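Local coordinates for shikimate dehydrogenase (NADP(+)) (Peptoclostridium difficile, PDB 5DZS), which probably catalyses the reversible NADPH-linked reduction of 3-dehydroshikimate to shikimate, a step in the chorismate pathway that leads to the aromatic amino acids, at residues V85-L90 and E245-T250; Y98-F103 and V237-K242; D106-M111 and L233-G238. All coordinates share one frame; numbering follows the deposited sequence.

Contact 1: residues V85-L90 and E245-T250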
ATOM      1  N   VAL B  85       9.153  -6.851  11.443  1.00 19.49           N
ATOM      2  CA  VAL B  85       8.167  -5.815  11.220  1.00 18.38           C
ATOM      3  C   VAL B  85       8.598  -4.513  11.866  1.00 18.44           C
ATOM      4  O   VAL B  85       9.014  -4.521  13.024  1.00 18.91           O
ATOM      5  CB  VAL B  85       6.807  -6.268  11.786  1.00 18.92           C
ATOM      6  CG1 VAL B  85       5.827  -5.109  12.006  1.00 19.26           C
ATOM      7  CG2 VAL B  85       6.219  -7.309  10.854  1.00 19.71           C
ATOM      8  N   ASN B  86       8.516  -3.388  11.143  1.00 16.62           N
ATOM      9  CA  ASN B  86       8.773  -2.073  11.743  1.00 16.74           C
ATOM     10  C   ASN B  86       7.611  -1.105  11.642  1.00 16.77           C
ATOM     11  O   ASN B  86       7.741   0.022  12.115  1.00 16.68           O
ATOM     12  CB  ASN B  86      10.031  -1.442  11.173  1.00 19.17           C
ATOM     13  CG  ASN B  86       9.849  -0.922   9.779  1.00 22.05           C
ATOM     14  OD1 ASN B  86       8.837  -1.145   9.116  1.00 20.80           O
ATOM     15  ND2 ASN B  86      10.850  -0.190   9.321  1.00 29.01           N
ATOM     16  N   THR B  87       6.487  -1.538  11.071  1.00 15.65           N
ATOM     17  CA  THR B  87       5.322  -0.662  10.864  1.00 15.75           C
ATOM     18  C   THR B  87       4.076  -1.504  11.093  1.00 16.60           C
ATOM     19  O   THR B  87       3.928  -2.553  10.463  1.00 16.84           O
ATOM     20  CB  THR B  87       5.340  -0.058   9.447  1.00 17.89           C
ATOM     21  OG1 THR B  87       6.540   0.720   9.264  1.00 19.08           O
ATOM     22  CG2 THR B  87       4.129   0.824   9.187  1.00 19.09           C
ATOM     23  N   ILE B  88       3.202  -1.051  11.977  1.00 15.38           N
ATOM     24  CA  ILE B  88       1.950  -1.744  12.279  1.00 15.51           C
ATOM     25  C   ILE B  88       0.774  -0.797  12.001  1.00 16.59           C
ATOM     26  O   ILE B  88       0.844   0.402  12.365  1.00 15.58           O
ATOM     27  CB  ILE B  88       1.903  -2.202  13.751  1.00 16.81           C
ATOM     28  CG1 ILE B  88       2.977  -3.277  14.002  1.00 19.25           C
ATOM     29  CG2 ILE B  88       0.521  -2.725  14.165  1.00 18.35           C
ATOM     30  CD1 ILE B  88       3.193  -3.656  15.453  1.00 19.52           C
ATOM     31  N   LEU B  89      -0.284  -1.324  11.410  1.00 15.79           N
ATOM     32  CA  LEU B  89      -1.514  -0.584  11.111  1.00 15.04           C
ATOM     33  C   LEU B  89      -2.677  -1.301  11.795  1.00 15.58           C
ATOM     34  O   LEU B  89      -2.822  -2.523  11.676  1.00 16.36           O
ATOM     35  CB  LEU B  89      -1.763  -0.566   9.612  1.00 15.87           C
ATOM     36  CG  LEU B  89      -3.118  -0.026   9.134  1.00 17.00           C
ATOM     37  CD1 LEU B  89      -3.422   1.408   9.535  1.00 18.27           C
ATOM     38  CD2 LEU B  89      -3.188  -0.168   7.621  1.00 20.05           C
ATOM     39  N   LEU B  90      -3.520  -0.544  12.493  1.00 15.41           N
ATOM     40  CA  LEU B  90      -4.770  -1.026  13.093  1.00 16.24           C
ATOM     41  C   LEU B  90      -5.941  -0.692  12.175  1.00 16.77           C
ATOM     42  O   LEU B  90      -6.170   0.467  11.846  1.00 18.08           O
ATOM     43  CB  LEU B  90      -5.012  -0.336  14.450  1.00 16.36           C
ATOM     44  CG  LEU B  90      -6.367  -0.587  15.117  1.00 17.11           C
ATOM     45  CD1 LEU B  90      -6.471  -2.016  15.623  1.00 18.22           C
ATOM     46  CD2 LEU B  90      -6.551   0.425  16.271  1.00 17.53           C
ATOM     47  N   GLU B 245       2.286   6.570   4.217  1.00 17.89           N
ATOM     48  CA  GLU B 245       1.545   6.144   3.032  1.00 18.02           C
ATOM     49  C   GLU B 245       0.689   4.916   3.390  1.00 18.26           C
ATOM     50  O   GLU B 245      -0.460   4.802   3.012  1.00 19.52           O
ATOM     51  CB  GLU B 245       2.480   5.786   1.871  1.00 18.49           C
ATOM     52  CG  GLU B 245       3.146   6.994   1.227  1.00 19.37           C
ATOM     53  CD  GLU B 245       3.972   6.621   0.021  1.00 22.88           C
ATOM     54  OE1 GLU B 245       4.032   7.436  -0.930  1.00 24.02           O
ATOM     55  OE2 GLU B 245       4.536   5.523  -0.033  1.00 27.21           O
ATOM     56  N   ILE B 246       1.286   3.990   4.124  1.00 17.21           N
ATOM     57  CA  ILE B 246       0.583   2.785   4.554  1.00 19.28           C
ATOM     58  C   ILE B 246      -0.581   3.100   5.500  1.00 19.57           C
ATOM     59  O   ILE B 246      -1.702   2.612   5.321  1.00 21.56           O
ATOM     60  CB  ILE B 246       1.562   1.820   5.249  1.00 20.05           C
ATOM     61  CG1 ILE B 246       2.530   1.241   4.202  1.00 20.63           C
ATOM     62  CG2 ILE B 246       0.787   0.695   5.952  1.00 23.26           C
ATOM     63  CD1 ILE B 246       3.726   0.551   4.796  1.00 22.11           C
ATOM     64  N   TRP B 247      -0.316   3.961   6.474  1.00 18.48           N
ATOM     65  CA  TRP B 247      -1.312   4.309   7.484  1.00 19.38           C
ATOM     66  C   TRP B 247      -2.505   5.023   6.890  1.00 21.31           C
ATOM     67  O   TRP B 247      -3.656   4.770   7.323  1.00 23.94           O
ATOM     68  CB  TRP B 247      -0.689   5.125   8.610  1.00 18.14           C
ATOM     69  CG  TRP B 247       0.284   4.356   9.485  1.00 17.49           C
ATOM     70  CD1 TRP B 247       0.230   3.027   9.784  1.00 18.30           C
ATOM     71  CD2 TRP B 247       1.415   4.876  10.178  1.00 16.00           C
ATOM     72  NE1 TRP B 247       1.271   2.681  10.582  1.00 17.21           N
ATOM     73  CE2 TRP B 247       2.010   3.807  10.872  1.00 16.61           C
ATOM     74  CE3 TRP B 247       1.993   6.143  10.282  1.00 17.94           C
ATOM     75  CZ2 TRP B 247       3.144   3.965  11.653  1.00 18.29           C
ATOM     76  CZ3 TRP B 247       3.114   6.294  11.075  1.00 18.86           C
ATOM     77  CH2 TRP B 247       3.693   5.228  11.725  1.00 19.02           C
ATOM     78  N   GLN B 248      -2.279   5.881   5.898  0.50 22.29           N
ATOM     79  CA  GLN B 248      -3.396   6.636   5.269  0.50 25.62           C
ATOM     80  C   GLN B 248      -3.965   5.919   4.030  0.50 24.63           C
ATOM     81  O   GLN B 248      -5.076   6.234   3.548  0.50 26.19           O
ATOM     82  CB  GLN B 248      -2.922   8.028   4.840  0.50 28.29           C
ATOM     83  CG  GLN B 248      -2.118   8.834   5.853  0.50 31.24           C
ATOM     84  CD  GLN B 248      -2.916   9.319   7.045  0.50 34.35           C
ATOM     85  OE1 GLN B 248      -4.079   9.700   6.923  0.50 36.16           O
ATOM     86  NE2 GLN B 248      -2.269   9.357   8.202  0.50 35.08           N
ATOM     87  N   ASP B 249      -3.210   4.952   3.523  1.00 24.21           N
ATOM     88  CA  ASP B 249      -3.541   4.226   2.287  1.00 26.11           C
ATOM     89  C   ASP B 249      -3.569   5.204   1.102  1.00 25.93           C
ATOM     90  O   ASP B 249      -4.470   5.155   0.247  1.00 27.63           O
ATOM     91  CB  ASP B 249      -4.834   3.389   2.359  1.00 28.05           C
ATOM     92  CG  ASP B 249      -4.927   2.354   1.228  1.00 32.71           C
ATOM     93  OD1 ASP B 249      -3.916   1.672   0.950  1.00 35.44           O
ATOM     94  OD2 ASP B 249      -6.018   2.203   0.630  1.00 40.09           O
ATOM     95  N   THR B 250      -2.589   6.096   1.067  1.00 24.52           N
ATOM     96  CA  THR B 250      -2.503   7.065  -0.021  1.00 27.82           C
ATOM     97  C   THR B 250      -1.047   7.318  -0.296  1.00 26.19           C
ATOM     98  O   THR B 250      -0.216   7.187   0.587  1.00 30.69           O
ATOM     99  CB  THR B 250      -3.186   8.390   0.364  1.00 34.10           C
ATOM    100  OG1 THR B 250      -3.354   9.211  -0.802  1.00 46.32           O
ATOM    101  CG2 THR B 250      -2.390   9.126   1.407  1.00 36.00           C
TER

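Contact 2: residues Y98-F103 and V237-K242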
ATOM      1  N   TYR B  98       4.067  -4.545   8.495  1.00 16.38           N
ATOM      2  CA  TYR B  98       4.813  -4.223   7.289  1.00 16.22           C
ATOM      3  C   TYR B  98       6.261  -3.961   7.643  1.00 16.29           C
ATOM      4  O   TYR B  98       6.600  -3.766   8.821  1.00 16.63           O
ATOM      5  CB  TYR B  98       4.251  -2.947   6.620  1.00 16.48           C
ATOM      6  CG  TYR B  98       2.780  -2.979   6.326  1.00 15.76           C
ATOM      7  CD1 TYR B  98       1.833  -2.701   7.311  1.00 16.06           C
ATOM      8  CD2 TYR B  98       2.313  -3.282   5.069  1.00 17.13           C
ATOM      9  CE1 TYR B  98       0.494  -2.757   7.046  1.00 16.06           C
ATOM     10  CE2 TYR B  98       0.953  -3.279   4.790  1.00 17.18           C
ATOM     11  CZ  TYR B  98       0.047  -3.001   5.805  1.00 16.85           C
ATOM     12  OH  TYR B  98      -1.321  -3.022   5.536  1.00 21.00           O
ATOM     13  N   ASN B  99       7.119  -3.939   6.638  1.00 17.67           N
ATOM     14  CA  ASN B  99       8.516  -3.616   6.866  1.00 19.84           C
ATOM     15  C   ASN B  99       8.999  -2.663   5.819  1.00 22.34           C
ATOM     16  O   ASN B  99       9.106  -3.024   4.633  1.00 27.26           O
ATOM     17  CB  ASN B  99       9.363  -4.866   6.894  1.00 22.42           C
ATOM     18  CG  ASN B  99      10.788  -4.563   7.311  1.00 27.24           C
ATOM     19  OD1 ASN B  99      11.409  -3.638   6.761  1.00 30.64           O
ATOM     20  ND2 ASN B  99      11.306  -5.314   8.255  1.00 29.53           N
ATOM     21  N   THR B 100       9.309  -1.447   6.227  1.00 22.65           N
ATOM     22  CA  THR B 100       9.837  -0.499   5.292  1.00 26.57           C
ATOM     23  C   THR B 100      11.388  -0.506   5.253  1.00 29.30           C
ATOM     24  O   THR B 100      11.965   0.362   4.558  1.00 32.05           O
ATOM     25  CB  THR B 100       9.442   0.855   5.711  1.00 26.59           C
ATOM     26  OG1 THR B 100      10.107   1.105   6.972  1.00 27.32           O
ATOM     27  CG2 THR B 100       7.896   0.996   5.821  1.00 26.35           C
ATOM     28  N   ASP B 101      12.076  -1.433   5.948  1.00 30.56           N
ATOM     29  CA  ASP B 101      13.574  -1.434   5.950  1.00 34.18           C
ATOM     30  C   ASP B 101      14.228  -1.649   4.575  1.00 34.14           C
ATOM     31  O   ASP B 101      15.237  -0.981   4.250  1.00 34.08           O
ATOM     32  CB  ASP B 101      14.170  -2.445   6.967  1.00 33.77           C
ATOM     33  CG  ASP B 101      14.218  -1.905   8.393  1.00 41.12           C
ATOM     34  OD1 ASP B 101      14.107  -0.682   8.581  1.00 36.52           O
ATOM     35  OD2 ASP B 101      14.403  -2.716   9.338  1.00 37.33           O
ATOM     36  N   TYR B 102      13.732  -2.600   3.787  1.00 34.11           N
ATOM     37  CA  TYR B 102      14.272  -2.831   2.440  1.00 35.30           C
ATOM     38  C   TYR B 102      14.048  -1.566   1.597  1.00 36.98           C
ATOM     39  O   TYR B 102      14.960  -1.103   0.918  1.00 33.10           O
ATOM     40  CB  TYR B 102      13.598  -4.064   1.806  1.00 36.55           C
ATOM     41  CG  TYR B 102      14.075  -4.527   0.447  1.00 37.04           C
ATOM     42  CD1 TYR B 102      13.697  -3.852  -0.721  1.00 37.87           C
ATOM     43  CD2 TYR B 102      14.805  -5.690   0.315  1.00 37.06           C
ATOM     44  CE1 TYR B 102      14.091  -4.298  -1.963  1.00 38.99           C
ATOM     45  CE2 TYR B 102      15.193  -6.151  -0.933  1.00 37.59           C
ATOM     46  CZ  TYR B 102      14.830  -5.442  -2.068  1.00 37.38           C
ATOM     47  OH  TYR B 102      15.217  -5.903  -3.303  1.00 40.16           O
ATOM     48  N   PHE B 103      12.838  -1.013   1.650  1.00 33.95           N
ATOM     49  CA  PHE B 103      12.509   0.209   0.898  1.00 36.07           C
ATOM     50  C   PHE B 103      13.413   1.398   1.233  1.00 35.54           C
ATOM     51  O   PHE B 103      13.941   2.063   0.319  1.00 32.14           O
ATOM     52  CB  PHE B 103      11.042   0.608   1.099  1.00 35.04           C
ATOM     53  CG  PHE B 103      10.756   2.004   0.659  1.00 34.80           C
ATOM     54  CD1 PHE B 103      10.405   2.274  -0.659  1.00 37.44           C
ATOM     55  CD2 PHE B 103      10.918   3.060   1.531  1.00 36.35           C
ATOM     56  CE1 PHE B 103      10.184   3.580  -1.077  1.00 37.36           C
ATOM     57  CE2 PHE B 103      10.706   4.360   1.117  1.00 34.56           C
ATOM     58  CZ  PHE B 103      10.341   4.619  -0.190  1.00 41.70           C
ATOM     59  N   VAL B 237      13.894   9.369   7.171  1.00 19.64           N
ATOM     60  CA  VAL B 237      12.835  10.204   6.626  1.00 19.42           C
ATOM     61  C   VAL B 237      12.020   9.403   5.604  1.00 19.31           C
ATOM     62  O   VAL B 237      10.788   9.451   5.597  1.00 19.69           O
ATOM     63  CB  VAL B 237      13.409  11.503   6.011  1.00 21.19           C
ATOM     64  CG1 VAL B 237      12.279  12.328   5.420  1.00 21.73           C
ATOM     65  CG2 VAL B 237      14.142  12.316   7.054  1.00 21.36           C
ATOM     66  N   GLY B 238      12.692   8.668   4.729  1.00 20.24           N
ATOM     67  CA  GLY B 238      11.953   7.858   3.752  1.00 20.57           C
ATOM     68  C   GLY B 238      11.054   6.839   4.397  1.00 21.17           C
ATOM     69  O   GLY B 238       9.909   6.655   3.955  1.00 20.95           O
ATOM     70  N   GLN B 239      11.564   6.164   5.424  1.00 21.86           N
ATOM     71  CA  GLN B 239      10.733   5.176   6.137  1.00 22.35           C
ATOM     72  C   GLN B 239       9.537   5.827   6.825  1.00 21.16           C
ATOM     73  O   GLN B 239       8.434   5.236   6.895  1.00 20.99           O
ATOM     74  CB  GLN B 239      11.570   4.455   7.137  1.00 24.66           C
ATOM     75  CG  GLN B 239      12.575   3.590   6.484  1.00 28.31           C
ATOM     76  CD  GLN B 239      13.350   2.817   7.516  1.00 32.18           C
ATOM     77  OE1 GLN B 239      14.044   3.391   8.389  1.00 33.90           O
ATOM     78  NE2 GLN B 239      13.237   1.507   7.442  1.00 35.70           N
ATOM     79  N   ALA B 240       9.690   7.037   7.348  1.00 20.25           N
ATOM     80  CA  ALA B 240       8.571   7.716   7.988  1.00 20.85           C
ATOM     81  C   ALA B 240       7.472   7.986   6.952  1.00 20.16           C
ATOM     82  O   ALA B 240       6.272   7.786   7.198  1.00 21.20           O
ATOM     83  CB  ALA B 240       8.993   9.007   8.667  1.00 23.15           C
ATOM     84  N   ILE B 241       7.887   8.446   5.765  1.00 18.71           N
ATOM     85  CA  ILE B 241       6.938   8.756   4.693  1.00 19.23           C
ATOM     86  C   ILE B 241       6.248   7.483   4.188  1.00 17.84           C
ATOM     87  O   ILE B 241       5.014   7.475   4.009  1.00 18.02           O
ATOM     88  CB  ILE B 241       7.643   9.554   3.573  1.00 19.84           C
ATOM     89  CG1 ILE B 241       8.002  10.948   4.104  1.00 20.81           C
ATOM     90  CG2 ILE B 241       6.771   9.663   2.322  1.00 19.48           C
ATOM     91  CD1 ILE B 241       8.955  11.725   3.212  1.00 24.08           C
ATOM     92  N   LYS B 242       6.999   6.409   4.000  1.00 17.35           N
ATOM     93  CA  LYS B 242       6.392   5.154   3.586  1.00 18.56           C
ATOM     94  C   LYS B 242       5.395   4.660   4.639  1.00 18.56           C
ATOM     95  O   LYS B 242       4.320   4.161   4.306  1.00 18.62           O
ATOM     96  CB  LYS B 242       7.476   4.105   3.309  1.00 19.92           C
ATOM     97  CG  LYS B 242       6.949   2.778   2.800  1.00 24.30           C
ATOM     98  CD  LYS B 242       6.246   2.885   1.456  1.00 27.23           C
ATOM     99  CE  LYS B 242       7.142   3.351   0.313  1.00 34.96           C
ATOM    100  NZ  LYS B 242       6.456   3.497  -1.018  1.00 42.28           N
TER
HETATM  101  O   HOH W   1       8.780   2.467   8.740  1.00 31.28           O

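Contact 3: residues D106-M111 and L233-G238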
ATOM      1  N   ASP B 106      16.968   0.892  -0.110  1.00 35.83           N
ATOM      2  CA  ASP B 106      16.984   1.104  -1.553  1.00 36.17           C
ATOM      3  C   ASP B 106      17.042   2.601  -1.840  1.00 36.38           C
ATOM      4  O   ASP B 106      17.835   3.068  -2.646  1.00 34.32           O
ATOM      5  CB  ASP B 106      15.754   0.496  -2.207  1.00 39.41           C
ATOM      6  CG  ASP B 106      15.703   0.751  -3.693  1.00 41.70           C
ATOM      7  OD1 ASP B 106      16.584   0.255  -4.410  1.00 46.87           O
ATOM      8  OD2 ASP B 106      14.772   1.436  -4.147  1.00 45.98           O
ATOM      9  N   SER B 107      16.184   3.343  -1.160  1.00 35.11           N
ATOM     10  CA  SER B 107      16.109   4.792  -1.281  1.00 34.97           C
ATOM     11  C   SER B 107      17.446   5.498  -0.980  1.00 35.48           C
ATOM     12  O   SER B 107      17.914   6.343  -1.777  1.00 34.86           O
ATOM     13  CB  SER B 107      15.038   5.296  -0.315  1.00 39.85           C
ATOM     14  OG  SER B 107      14.890   6.691  -0.402  1.00 42.68           O
ATOM     15  N   MET B 108      18.036   5.136   0.163  0.50 32.94           N
ATOM     16  CA  MET B 108      19.321   5.671   0.659  0.50 32.67           C
ATOM     17  C   MET B 108      20.476   5.392  -0.312  0.50 32.00           C
ATOM     18  O   MET B 108      21.320   6.254  -0.553  0.50 32.70           O
ATOM     19  CB  MET B 108      19.634   5.038   2.027  0.50 32.38           C
ATOM     20  CG  MET B 108      21.016   5.346   2.605  0.50 32.91           C
ATOM     21  SD  MET B 108      21.408   4.435   4.135  0.50 31.47           S
ATOM     22  CE  MET B 108      21.464   2.754   3.523  0.50 31.43           C
ATOM     23  N   PHE B 109      20.515   4.175  -0.841  1.00 32.51           N
ATOM     24  CA  PHE B 109      21.565   3.765  -1.795  1.00 33.55           C
ATOM     25  C   PHE B 109      21.456   4.528  -3.107  1.00 34.90           C
ATOM     26  O   PHE B 109      22.467   4.950  -3.667  1.00 35.83           O
ATOM     27  CB  PHE B 109      21.549   2.258  -2.045  1.00 34.32           C
ATOM     28  CG  PHE B 109      22.304   1.467  -1.017  1.00 35.49           C
ATOM     29  CD1 PHE B 109      21.729   1.157   0.197  1.00 35.40           C
ATOM     30  CD2 PHE B 109      23.589   1.024  -1.272  1.00 37.63           C
ATOM     31  CE1 PHE B 109      22.414   0.416   1.142  1.00 37.29           C
ATOM     32  CE2 PHE B 109      24.292   0.290  -0.323  1.00 38.78           C
ATOM     33  CZ  PHE B 109      23.698  -0.019   0.880  1.00 39.74           C
ATOM     34  N   LYS B 110      20.235   4.722  -3.593  1.00 35.18           N
ATOM     35  CA  LYS B 110      20.028   5.488  -4.820  1.00 37.50           C
ATOM     36  C   LYS B 110      20.429   6.936  -4.620  1.00 37.80           C
ATOM     37  O   LYS B 110      21.079   7.527  -5.468  1.00 36.40           O
ATOM     38  CB  LYS B 110      18.567   5.432  -5.267  1.00 40.51           C
ATOM     39  CG  LYS B 110      18.136   4.086  -5.807  1.00 42.92           C
ATOM     40  CD  LYS B 110      16.639   4.063  -6.039  1.00 45.85           C
ATOM     41  CE  LYS B 110      16.189   2.748  -6.645  1.00 47.67           C
ATOM     42  NZ  LYS B 110      14.716   2.594  -6.543  1.00 49.61           N
ATOM     43  N   MET B 111      20.052   7.507  -3.488  1.00 36.96           N
ATOM     44  CA  MET B 111      20.359   8.903  -3.208  1.00 39.87           C
ATOM     45  C   MET B 111      21.876   9.115  -3.130  1.00 39.07           C
ATOM     46  O   MET B 111      22.396  10.104  -3.654  1.00 40.55           O
ATOM     47  CB  MET B 111      19.644   9.339  -1.920  1.00 41.62           C
ATOM     48  CG  MET B 111      19.943  10.748  -1.436  1.00 45.40           C
ATOM     49  SD  MET B 111      21.552  10.907  -0.636  1.00 50.18           S
ATOM     50  CE  MET B 111      21.383   9.780   0.760  1.00 49.05           C
ATOM     51  N   LEU B 233      20.079   9.255   8.261  1.00 27.74           N
ATOM     52  CA  LEU B 233      18.947  10.204   8.266  1.00 27.02           C
ATOM     53  C   LEU B 233      18.034  10.110   7.048  1.00 25.09           C
ATOM     54  O   LEU B 233      16.807  10.122   7.188  1.00 23.60           O
ATOM     55  CB  LEU B 233      19.426  11.641   8.474  1.00 29.05           C
ATOM     56  CG  LEU B 233      18.323  12.698   8.613  1.00 29.60           C
ATOM     57  CD1 LEU B 233      17.380  12.409   9.782  1.00 31.04           C
ATOM     58  CD2 LEU B 233      18.953  14.076   8.759  1.00 32.33           C
ATOM     59  N   TYR B 234      18.594  10.007   5.854  1.00 26.34           N
ATOM     60  CA  TYR B 234      17.738   9.959   4.671  1.00 25.27           C
ATOM     61  C   TYR B 234      16.789   8.763   4.738  1.00 25.29           C
ATOM     62  O   TYR B 234      15.614   8.854   4.387  1.00 24.54           O
ATOM     63  CB  TYR B 234      18.591   9.916   3.391  1.00 26.48           C
ATOM     64  CG  TYR B 234      17.836  10.220   2.128  1.00 28.16           C
ATOM     65  CD1 TYR B 234      17.587  11.535   1.761  1.00 29.63           C
ATOM     66  CD2 TYR B 234      17.375   9.208   1.296  1.00 27.28           C
ATOM     67  CE1 TYR B 234      16.907  11.833   0.604  1.00 31.08           C
ATOM     68  CE2 TYR B 234      16.688   9.507   0.123  1.00 31.42           C
ATOM     69  CZ  TYR B 234      16.462  10.816  -0.212  1.00 29.65           C
ATOM     70  OH  TYR B 234      15.788  11.179  -1.369  1.00 35.34           O
ATOM     71  N   MET B 235      17.315   7.629   5.182  1.00 23.93           N
ATOM     72  CA  MET B 235      16.525   6.420   5.317  1.00 24.97           C
ATOM     73  C   MET B 235      15.436   6.625   6.362  1.00 24.60           C
ATOM     74  O   MET B 235      14.289   6.215   6.178  1.00 22.01           O
ATOM     75  CB  MET B 235      17.416   5.240   5.678  1.00 26.88           C
ATOM     76  CG  MET B 235      16.672   3.969   5.954  1.00 27.71           C
ATOM     77  SD  MET B 235      17.874   2.638   6.013  1.00 31.13           S
ATOM     78  CE  MET B 235      16.843   1.293   6.605  1.00 30.93           C
ATOM     79  N   LEU B 236      15.777   7.276   7.464  1.00 22.67           N
ATOM     80  CA  LEU B 236      14.769   7.514   8.498  1.00 22.63           C
ATOM     81  C   LEU B 236      13.598   8.356   7.965  1.00 21.26           C
ATOM     82  O   LEU B 236      12.443   8.136   8.298  1.00 21.21           O
ATOM     83  CB  LEU B 236      15.376   8.203   9.723  1.00 25.32           C
ATOM     84  CG  LEU B 236      16.335   7.369  10.569  1.00 28.80           C
ATOM     85  CD1 LEU B 236      16.902   8.208  11.698  1.00 29.98           C
ATOM     86  CD2 LEU B 236      15.651   6.121  11.123  1.00 29.38           C
ATOM     87  N   VAL B 237      13.894   9.369   7.171  1.00 19.64           N
ATOM     88  CA  VAL B 237      12.835  10.204   6.626  1.00 19.42           C
ATOM     89  C   VAL B 237      12.020   9.403   5.604  1.00 19.31           C
ATOM     90  O   VAL B 237      10.788   9.451   5.597  1.00 19.69           O
ATOM     91  CB  VAL B 237      13.409  11.503   6.011  1.00 21.19           C
ATOM     92  CG1 VAL B 237      12.279  12.328   5.420  1.00 21.73           C
ATOM     93  CG2 VAL B 237      14.142  12.316   7.054  1.00 21.36           C
ATOM     94  N   GLY B 238      12.692   8.668   4.729  1.00 20.24           N
ATOM     95  CA  GLY B 238      11.953   7.858   3.752  1.00 20.57           C
ATOM     96  C   GLY B 238      11.054   6.839   4.397  1.00 21.17           C
ATOM     97  O   GLY B 238       9.909   6.655   3.955  1.00 20.95           O
TER
HETATM   98  O   HOH W   2      14.696   7.120   2.192  1.00 34.28           O

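Contact 1: residues V85-L90 and E245-T250
In the substrate-binding domain of shikimate dehydrogenase, the last turn of helix 233-248 docks onto strand 87-91 of the mixed sheet, and a single tryptophan does most of the joining. Trp-247 sets CG anti to its carbonyl carbon (chi1 -69°), which brings the indole to the strand. There its NE1 donates to Ile-88 O at 2.9 Å. The bond is bent, 140° at the hydrogen, and NE1 stands above the carbonyl plane, so the grip is oblique rather than along a lone pair. Thr-87 and Leu-89 lie to either side of this carbonyl along the strand. The methyl CG2 of Thr-87, anti to its backbone N, approaches the indole obliquely, 3.7 Å from Trp-247 NE1. Leu-89 slides past Trp-247 in the opposite direction, its CD1 4.0 Å from Trp-247 CD1. Leu-89 CD2, the other branch, lies 3.9 Å from Ile-246 O, the carbonyl of the residue just before the tryptophan. The methyl of Thr-87 therefore serves the apolar packing, whereas its OG1 donates to Asn-86 OD1 at 3.0 Å and also bonds Ser-243. Asn-86 is a predicted shikimate ligand, and together with Thr-87 it faces Tyr-98 in a classic beta bulge. Beyond Trp-247 the helix ends in a Schellman motif, with Asp-249 at positive phi as C-prime residue: a C-terminally capped helix packed on a bulged antiparallel hairpin.

Contact 2: residues Y98-F103 and V237-K242
Gln-239 NE2 donates to Asp-101 OD1 at 2.6 Å, a short bond that lies in the amide plane and uses the anti lone pair of the oxygen; both residues are predicted to bind shikimate. The same nitrogen makes a weak bond to Thr-100 O at 3.4 Å, so one amide group spans the start of helix 101-111. Gln-239 gets there with CG anti to its carbonyl carbon and the chain extended beyond (chi2 -177°). About one helical turn further along, Lys-242 takes the methyl CG2 of Thr-100 against its CG at 3.6 Å. Lys-242, bent at chi2 and chi3, lays CE over the centre of the Phe-103 ring, 3.4 Å from the centroid. Its NZ sits off-centre in a cation-pi contact and is held by Glu-245 and by Asp-249 of the second subunit. In the next shell, Thr-100 OG1 binds Asn-86 and a water that gives a weak bond to Gln-239 O. Asn-99 OD1 accepts from Asp-101 N in an Asx turn. Asp-101 OD2 pairs with Lys-65, the predicted proton acceptor. Asp-101 is thus gripped through both oxygens; the amide donor and the lysine would probably stabilise its carboxylate, which may in turn raise the proton affinity of Lys-65.

Contact 3: residues D106-M111 and L233-G238
Two helices, 101-111 and 233-248, cross here at a steep angle in a buried contact that belongs to the connection between the two domains. Their axes approach to 8.7 Å, with N-to-C directions 133° apart. Tyr-234 buries the most surface here: with CG anti to its backbone N (chi1 -165°) it reaches across to the last turn of the other helix. Met-111 meets it tip to tip and covers one face of the ring, Met-111 CG standing over the ring centre, 3.7 Å from the centroid of Tyr-234, in a CH-pi contact. Bends at chi2 and chi3 fold the methionine back, which adds a Met-aromatic contact through SD and sets Met-111 CE 3.8 Å from Tyr-234 CB. Ser-107 OG comes to the ring edge, 3.4 Å from Tyr-234 CE2. A water lies 2.6 Å from Ser-107 OG and donates to Tyr-234 O, bridging the helices. At the nearest backbone approach Met-108 CB rests 4.3 Å from Met-235 CB. Outside this pair, the Tyr-234 hydroxyl is bonded to Asp-258, and Tyr-261 meets the ring edge-to-face, both from helix 255-268. Met-108 packs on Ile-207 of strand 205-208 in the parallel nucleotide-binding sheet, so the crossing lies between that sheet and the C-terminal helix.

Overall arrangement
Helix 233-248 serves all three contacts in turn, running from the edge of the NADP-binding domain (contact 3) past the predicted shikimate site (contact 2) to the sheet of the substrate domain (contact 1). Contacts 2 and 3 share Val-237 and Gly-238, and their centres lie 9 Å apart; Met-235 CE touches Asp-101 O at 3.6 Å. Contacts 1 and 2 are joined at the predicted site, where Asn-86 ND2 stands 2.8 Å from Thr-100 OG1, and through Thr-87 O and Tyr-98 N, also 2.8 Å apart. Contacts 1 and 3, with centres 18 Å apart, do not touch. Predicted ligands Asn-86, Asp-101 and Gln-239 thus gather where contacts 1 and 2 meet.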